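Phospholipase C-beta (PLC-beta) (Sepia officinalis, PDB 3QR0) belongs to the phosphoinositide-specific phospholipase C family and joins PH, EF-hand-like, X/Y TIM-barrel and C2 domains in a single chain. Local coordinates at residues A[341-346]-A[353-358]; A[581-586]-A[596-601]. All coordinates share one frame; numbering follows the deposited sequence.

Interaction 1: A[341-346]-A[353-358]; sequences YLTGHQ and VEIYRQ
In the X half of the TIM-barrel domain, the loop 341-346, which leaves the calcium site, folds back against the start of helix 354-361, where I355 and Y356 meet it. Y341 opens the contact. Its CG sits in the crowded position between backbone N and carbonyl carbon (chi1 57°), so the ring lies beside that of Y356, both side chains pointing the same way. Y356 OH comes up to the edge of the Y341 ring, near its plane, and lies 3.4 Å from Y341 CB, while Y356 CE2 packs against the same carbon at 3.7 Å. The hydroxyls find their partners among residues of the calcium site: Y341 OH bonds to D370 OD2 and Y356 OH to the backbone O of E368; N339 and E417 complete the site. The Y341 carbonyl then meets the helix, its O lying 3.7 Å from I355 CG2. L342 turns its side chain away from the helix. T343 slides past I355 in the opposite direction, CG2 against the root of that side chain, 3.9 Å from I355 CB. E354 is held by a salt bridge from R357 NH1 and a hydrogen bond from Q358 NE2, and also pairs with R74 of the PH domain. Q358 NE2 reaches E354 OE2 at 2.9 Å on the anti lone pair of that oxygen, with an N-H...O angle of 165°.

Interaction 2: A[581-586]-A[596-601]; sequences SNYVPQ and VALNFQ
Segments 581-586 and 596-601 run roughly antiparallel, their touching parts 158° apart, with N582 facing L598 and P585 facing V596 at CA separations of 6.1 and 6.2 Å. V596 lies on the short strand 595-596, an outer strand of the parallel sheet in the Y half of the TIM barrel, and the chain from 581 to 586 runs alongside the chain that follows it. Side-chain amides rather than paired strands make the polar link. The N582 amide lies across the backbone of N599 like a clasp: OD1 accepts N599 N at 2.7 Å on a lone pair in its carbonyl plane, and ND2 donates to N599 O at 3.2 Å, nearly straight (174°) but from above the plane of that carbonyl. The amide of N599, tilted 30° from that of N582, returns a weak bond from ND2 to S581 O, and its OD1 bonds to H338. Further along, the Y583 side chain crosses V596 and L598 obliquely, CE2 lying 3.6 Å from both V596 CG1 and L598 CD2. Its hydroxyl stands 2.7 Å from A597 O. P585 continues the apolar patch, CB meeting V596 CG1 at 3.8 Å. Outside the two segments, Y583 also makes an edge-to-face contact with Y588. Both backbone polar atoms of buried N599 are thus satisfied by one side chain, whose rotation is fixed by the two bonds, while the rest of the contact is largely apolar packing of Y583 and P585 on V596 and L598.

Both contacts are buried and belong to the TIM barrel, interaction 1 in its X part and interaction 2 in its Y part. Interaction 1 joins a loop to a helix beside the calcium ion and meets across the segments largely by packing, while the two tyrosine hydroxyls bond to residues outside it. Interaction 2 joins two loops and buries about twice the surface, 378 against 194 Å², combining amide-to-backbone bonds with an apolar patch. The two meet directly: Q601 NE2 probably donates a hydrogen bond to G344 O at 3.0 Å, and the Q601 side chain packs along the backbone of 342-343. This ties the loop 341-346 of the X part to the Y part.

Interaction 1: A[341-346]-A[353-358]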
loop_
_atom_site.group_PDB
_atom_site.type_symbol
_atom_site.label_atom_id
_atom_site.label_comp_id
_atom_site.label_asym_id
_atom_site.label_seq_id
_atom_site.Cartn_x
_atom_site.Cartn_y
_atom_site.Cartn_z
ATOM N N TYR A 341 -6.626 -4.247 -17.189
ATOM C CA TYR A 341 -5.772 -4.704 -18.288
ATOM C C TYR A 341 -4.811 -3.645 -18.852
ATOM O O TYR A 341 -3.797 -3.999 -19.446
ATOM C CB TYR A 341 -6.631 -5.297 -19.431
ATOM C CG TYR A 341 -7.662 -4.338 -19.990
ATOM C CD1 TYR A 341 -7.370 -3.544 -21.095
ATOM C CD2 TYR A 341 -8.926 -4.225 -19.413
ATOM C CE1 TYR A 341 -8.302 -2.659 -21.609
ATOM C CE2 TYR A 341 -9.859 -3.340 -19.912
ATOM C CZ TYR A 341 -9.543 -2.559 -21.018
ATOM O OH TYR A 341 -10.462 -1.676 -21.523
ATOM N N LEU A 342 -5.119 -2.360 -18.666
ATOM C CA LEU A 342 -4.299 -1.280 -19.226
ATOM C C LEU A 342 -3.113 -0.919 -18.330
ATOM O O LEU A 342 -3.269 -0.722 -17.120
ATOM C CB LEU A 342 -5.157 -0.033 -19.481
ATOM C CG LEU A 342 -6.252 -0.205 -20.535
ATOM C CD1 LEU A 342 -7.135 1.037 -20.610
ATOM C CD2 LEU A 342 -5.661 -0.540 -21.908
ATOM N N THR A 343 -1.928 -0.828 -18.927
ATOM C CA THR A 343 -0.727 -0.479 -18.174
ATOM C C THR A 343 -0.278 0.964 -18.391
ATOM O O THR A 343 0.700 1.394 -17.783
ATOM C CB THR A 343 0.431 -1.428 -18.499
ATOM O OG1 THR A 343 0.753 -1.336 -19.892
ATOM C CG2 THR A 343 0.042 -2.862 -18.133
ATOM N N GLY A 344 -0.992 1.705 -19.240
ATOM C CA GLY A 344 -0.702 3.122 -19.463
ATOM C C GLY A 344 -1.908 3.938 -19.908
ATOM O O GLY A 344 -2.933 3.969 -19.225
ATOM N N HIS A 345 -1.766 4.584 -21.064
ATOM C CA HIS A 345 -2.769 5.487 -21.630
ATOM C C HIS A 345 -4.004 4.696 -22.066
ATOM O O HIS A 345 -3.882 3.564 -22.545
ATOM C CB HIS A 345 -2.147 6.201 -22.831
ATOM C CG HIS A 345 -2.865 7.439 -23.273
ATOM N ND1 HIS A 345 -3.874 7.421 -24.212
ATOM C CD2 HIS A 345 -2.663 8.743 -22.964
ATOM C CE1 HIS A 345 -4.286 8.657 -24.436
ATOM N NE2 HIS A 345 -3.568 9.478 -23.689
ATOM N N GLN A 346 -5.182 5.292 -21.896
ATOM C CA GLN A 346 -6.453 4.622 -22.208
ATOM C C GLN A 346 -6.679 4.366 -23.702
ATOM O O GLN A 346 -7.444 3.467 -24.065
ATOM C CB GLN A 346 -7.640 5.434 -21.674
ATOM C CG GLN A 346 -7.696 5.592 -20.159
ATOM C CD GLN A 346 -8.011 4.297 -19.439
ATOM O OE1 GLN A 346 -9.041 3.675 -19.682
ATOM N NE2 GLN A 346 -7.123 3.887 -18.545
ATOM N N VAL A 353 -1.441 -9.134 -19.428
ATOM C CA VAL A 353 -1.890 -10.196 -18.536
ATOM C C VAL A 353 -1.235 -10.052 -17.164
ATOM O O VAL A 353 -1.904 -10.163 -16.132
ATOM C CB VAL A 353 -1.569 -11.591 -19.095
ATOM C CG1 VAL A 353 -2.052 -12.671 -18.126
ATOM C CG2 VAL A 353 -2.195 -11.773 -20.477
ATOM N N GLU A 354 0.072 -9.807 -17.153
ATOM C CA GLU A 354 0.831 -9.698 -15.898
ATOM C C GLU A 354 0.299 -8.627 -14.942
ATOM O O GLU A 354 0.380 -8.792 -13.721
ATOM C CB GLU A 354 2.315 -9.450 -16.198
ATOM C CG GLU A 354 3.230 -9.335 -14.968
ATOM C CD GLU A 354 3.247 -10.582 -14.087
ATOM O OE1 GLU A 354 3.206 -11.717 -14.613
ATOM O OE2 GLU A 354 3.320 -10.419 -12.850
ATOM N N ILE A 355 -0.248 -7.537 -15.488
ATOM C CA ILE A 355 -0.841 -6.487 -14.650
ATOM C C ILE A 355 -1.930 -7.034 -13.716
ATOM O O ILE A 355 -2.087 -6.540 -12.601
ATOM C CB ILE A 355 -1.382 -5.296 -15.510
ATOM C CG1 ILE A 355 -1.772 -4.097 -14.631
ATOM C CG2 ILE A 355 -2.565 -5.732 -16.365
ATOM C CD1 ILE A 355 -0.654 -3.566 -13.751
ATOM N N TYR A 356 -2.669 -8.056 -14.150
ATOM C CA TYR A 356 -3.675 -8.684 -13.282
ATOM C C TYR A 356 -3.049 -9.323 -12.049
ATOM O O TYR A 356 -3.568 -9.186 -10.944
ATOM C CB TYR A 356 -4.529 -9.703 -14.043
ATOM C CG TYR A 356 -5.582 -9.048 -14.901
ATOM C CD1 TYR A 356 -6.847 -8.753 -14.390
ATOM C CD2 TYR A 356 -5.307 -8.702 -16.219
ATOM C CE1 TYR A 356 -7.810 -8.134 -15.179
ATOM C CE2 TYR A 356 -6.262 -8.091 -17.013
ATOM C CZ TYR A 356 -7.504 -7.806 -16.494
ATOM O OH TYR A 356 -8.434 -7.193 -17.301
ATOM N N ARG A 357 -1.926 -10.011 -12.236
ATOM C CA ARG A 357 -1.208 -10.593 -11.114
ATOM C C ARG A 357 -0.734 -9.464 -10.199
ATOM O O ARG A 357 -0.931 -9.520 -8.993
ATOM C CB ARG A 357 -0.017 -11.433 -11.595
ATOM C CG ARG A 357 -0.390 -12.595 -12.490
ATOM C CD ARG A 357 0.787 -13.528 -12.751
ATOM N NE ARG A 357 0.436 -14.551 -13.734
ATOM C CZ ARG A 357 0.590 -14.453 -15.059
ATOM N NH1 ARG A 357 1.130 -13.380 -15.624
ATOM N NH2 ARG A 357 0.212 -15.460 -15.831
ATOM N N GLN A 358 -0.142 -8.417 -10.776
ATOM C CA GLN A 358 0.413 -7.330 -9.964
ATOM C C GLN A 358 -0.651 -6.594 -9.157
ATOM O O GLN A 358 -0.420 -6.257 -7.994
ATOM C CB GLN A 358 1.209 -6.335 -10.818
ATOM C CG GLN A 358 2.489 -6.911 -11.405
ATOM C CD GLN A 358 3.432 -7.462 -10.354
ATOM O OE1 GLN A 358 3.653 -6.839 -9.314
ATOM N NE2 GLN A 358 4.002 -8.635 -10.624
#

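Interaction 2: A[581-586]-A[596-601]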
loop_
_atom_site.group_PDB
_atom_site.type_symbol
_atom_site.label_atom_id
_atom_site.label_comp_id
_atom_site.label_asym_id
_atom_site.label_seq_id
_atom_site.Cartn_x
_atom_site.Cartn_y
_atom_site.Cartn_z
ATOM N N SER A 581 -5.634 9.289 -15.471
ATOM C CA SER A 581 -5.650 10.022 -14.219
ATOM C C SER A 581 -6.844 9.556 -13.387
ATOM O O SER A 581 -7.793 8.978 -13.916
ATOM C CB SER A 581 -5.740 11.529 -14.482
ATOM O OG SER A 581 -6.961 11.850 -15.126
ATOM N N ASN A 582 -6.780 9.800 -12.084
ATOM C CA ASN A 582 -7.796 9.337 -11.145
ATOM C C ASN A 582 -8.471 10.467 -10.382
ATOM O O ASN A 582 -7.860 11.503 -10.137
ATOM C CB ASN A 582 -7.140 8.429 -10.108
ATOM C CG ASN A 582 -6.710 7.103 -10.682
ATOM O OD1 ASN A 582 -7.523 6.378 -11.250
ATOM N ND2 ASN A 582 -5.427 6.769 -10.528
ATOM N N TYR A 583 -9.721 10.242 -9.985
ATOM C CA TYR A 583 -10.340 11.029 -8.915
ATOM C C TYR A 583 -9.802 10.588 -7.554
ATOM O O TYR A 583 -9.310 9.469 -7.400
ATOM C CB TYR A 583 -11.864 10.898 -8.921
ATOM C CG TYR A 583 -12.387 9.492 -9.121
ATOM C CD1 TYR A 583 -13.081 9.156 -10.276
ATOM C CD2 TYR A 583 -12.197 8.497 -8.159
ATOM C CE1 TYR A 583 -13.566 7.870 -10.474
ATOM C CE2 TYR A 583 -12.676 7.203 -8.360
ATOM C CZ TYR A 583 -13.359 6.904 -9.521
ATOM O OH TYR A 583 -13.848 5.633 -9.739
ATOM N N VAL A 584 -9.912 11.472 -6.570
ATOM C CA VAL A 584 -9.571 11.135 -5.196
ATOM C C VAL A 584 -10.702 10.274 -4.626
ATOM O O VAL A 584 -11.861 10.689 -4.642
ATOM C CB VAL A 584 -9.370 12.401 -4.341
ATOM C CG1 VAL A 584 -9.128 12.032 -2.890
ATOM C CG2 VAL A 584 -8.204 13.220 -4.888
ATOM N N PRO A 585 -10.372 9.061 -4.146
ATOM C CA PRO A 585 -11.412 8.096 -3.783
ATOM C C PRO A 585 -12.286 8.495 -2.586
ATOM O O PRO A 585 -13.445 8.089 -2.527
ATOM C CB PRO A 585 -10.623 6.816 -3.491
ATOM C CG PRO A 585 -9.249 7.282 -3.160
ATOM C CD PRO A 585 -9.020 8.504 -3.973
ATOM N N GLN A 586 -11.744 9.288 -1.657
ATOM C CA GLN A 586 -12.522 9.817 -0.534
ATOM C C GLN A 586 -13.839 10.461 -0.985
ATOM O O GLN A 586 -14.833 10.387 -0.271
ATOM C CB GLN A 586 -11.710 10.839 0.279
ATOM C CG GLN A 586 -10.779 10.230 1.340
ATOM C CD GLN A 586 -9.471 9.688 0.782
ATOM O OE1 GLN A 586 -9.179 9.809 -0.414
ATOM N NE2 GLN A 586 -8.671 9.079 1.658
ATOM N N VAL A 596 -14.699 1.709 -5.267
ATOM C CA VAL A 596 -14.259 2.958 -5.864
ATOM C C VAL A 596 -13.032 2.678 -6.747
ATOM O O VAL A 596 -11.890 2.722 -6.284
ATOM C CB VAL A 596 -13.984 4.002 -4.769
ATOM C CG1 VAL A 596 -13.579 5.336 -5.377
ATOM C CG2 VAL A 596 -15.221 4.174 -3.914
ATOM N N ALA A 597 -13.299 2.384 -8.018
ATOM C CA ALA A 597 -12.289 1.876 -8.957
ATOM C C ALA A 597 -11.290 2.930 -9.444
ATOM O O ALA A 597 -11.665 4.026 -9.875
ATOM C CB ALA A 597 -12.961 1.212 -10.150
ATOM N N LEU A 598 -10.012 2.580 -9.381
ATOM C CA LEU A 598 -8.942 3.489 -9.755
ATOM C C LEU A 598 -8.047 2.856 -10.806
ATOM O O LEU A 598 -7.941 1.632 -10.900
ATOM C CB LEU A 598 -8.117 3.863 -8.521
ATOM C CG LEU A 598 -8.908 4.501 -7.372
ATOM C CD1 LEU A 598 -8.072 4.548 -6.103
ATOM C CD2 LEU A 598 -9.381 5.892 -7.772
ATOM N N ASN A 599 -7.396 3.699 -11.592
ATOM C CA ASN A 599 -6.387 3.246 -12.530
ATOM C C ASN A 599 -5.076 2.992 -11.790
ATOM O O ASN A 599 -4.370 3.933 -11.438
ATOM C CB ASN A 599 -6.201 4.280 -13.639
ATOM C CG ASN A 599 -7.439 4.429 -14.497
ATOM O OD1 ASN A 599 -7.996 3.444 -14.976
ATOM N ND2 ASN A 599 -7.876 5.662 -14.694
ATOM N N PHE A 600 -4.756 1.717 -11.577
ATOM C CA PHE A 600 -3.591 1.317 -10.780
ATOM C C PHE A 600 -2.254 1.672 -11.421
ATOM O O PHE A 600 -1.240 1.728 -10.725
ATOM C CB PHE A 600 -3.640 -0.183 -10.439
ATOM C CG PHE A 600 -4.347 -0.481 -9.150
ATOM C CD1 PHE A 600 -5.642 -0.038 -8.938
ATOM C CD2 PHE A 600 -3.714 -1.187 -8.139
ATOM C CE1 PHE A 600 -6.292 -0.296 -7.747
ATOM C CE2 PHE A 600 -4.364 -1.458 -6.948
ATOM C CZ PHE A 600 -5.645 -1.008 -6.746
ATOM N N GLN A 601 -2.254 1.923 -12.731
ATOM C CA GLN A 601 -1.031 2.268 -13.453
ATOM C C GLN A 601 -0.651 3.740 -13.324
ATOM O O GLN A 601 0.445 4.126 -13.719
ATOM C CB GLN A 601 -1.156 1.908 -14.941
ATOM C CG GLN A 601 -2.095 2.798 -15.755
ATOM C CD GLN A 601 -3.535 2.320 -15.763
ATOM O OE1 GLN A 601 -4.056 1.807 -14.759
ATOM N NE2 GLN A 601 -4.194 2.491 -16.900
#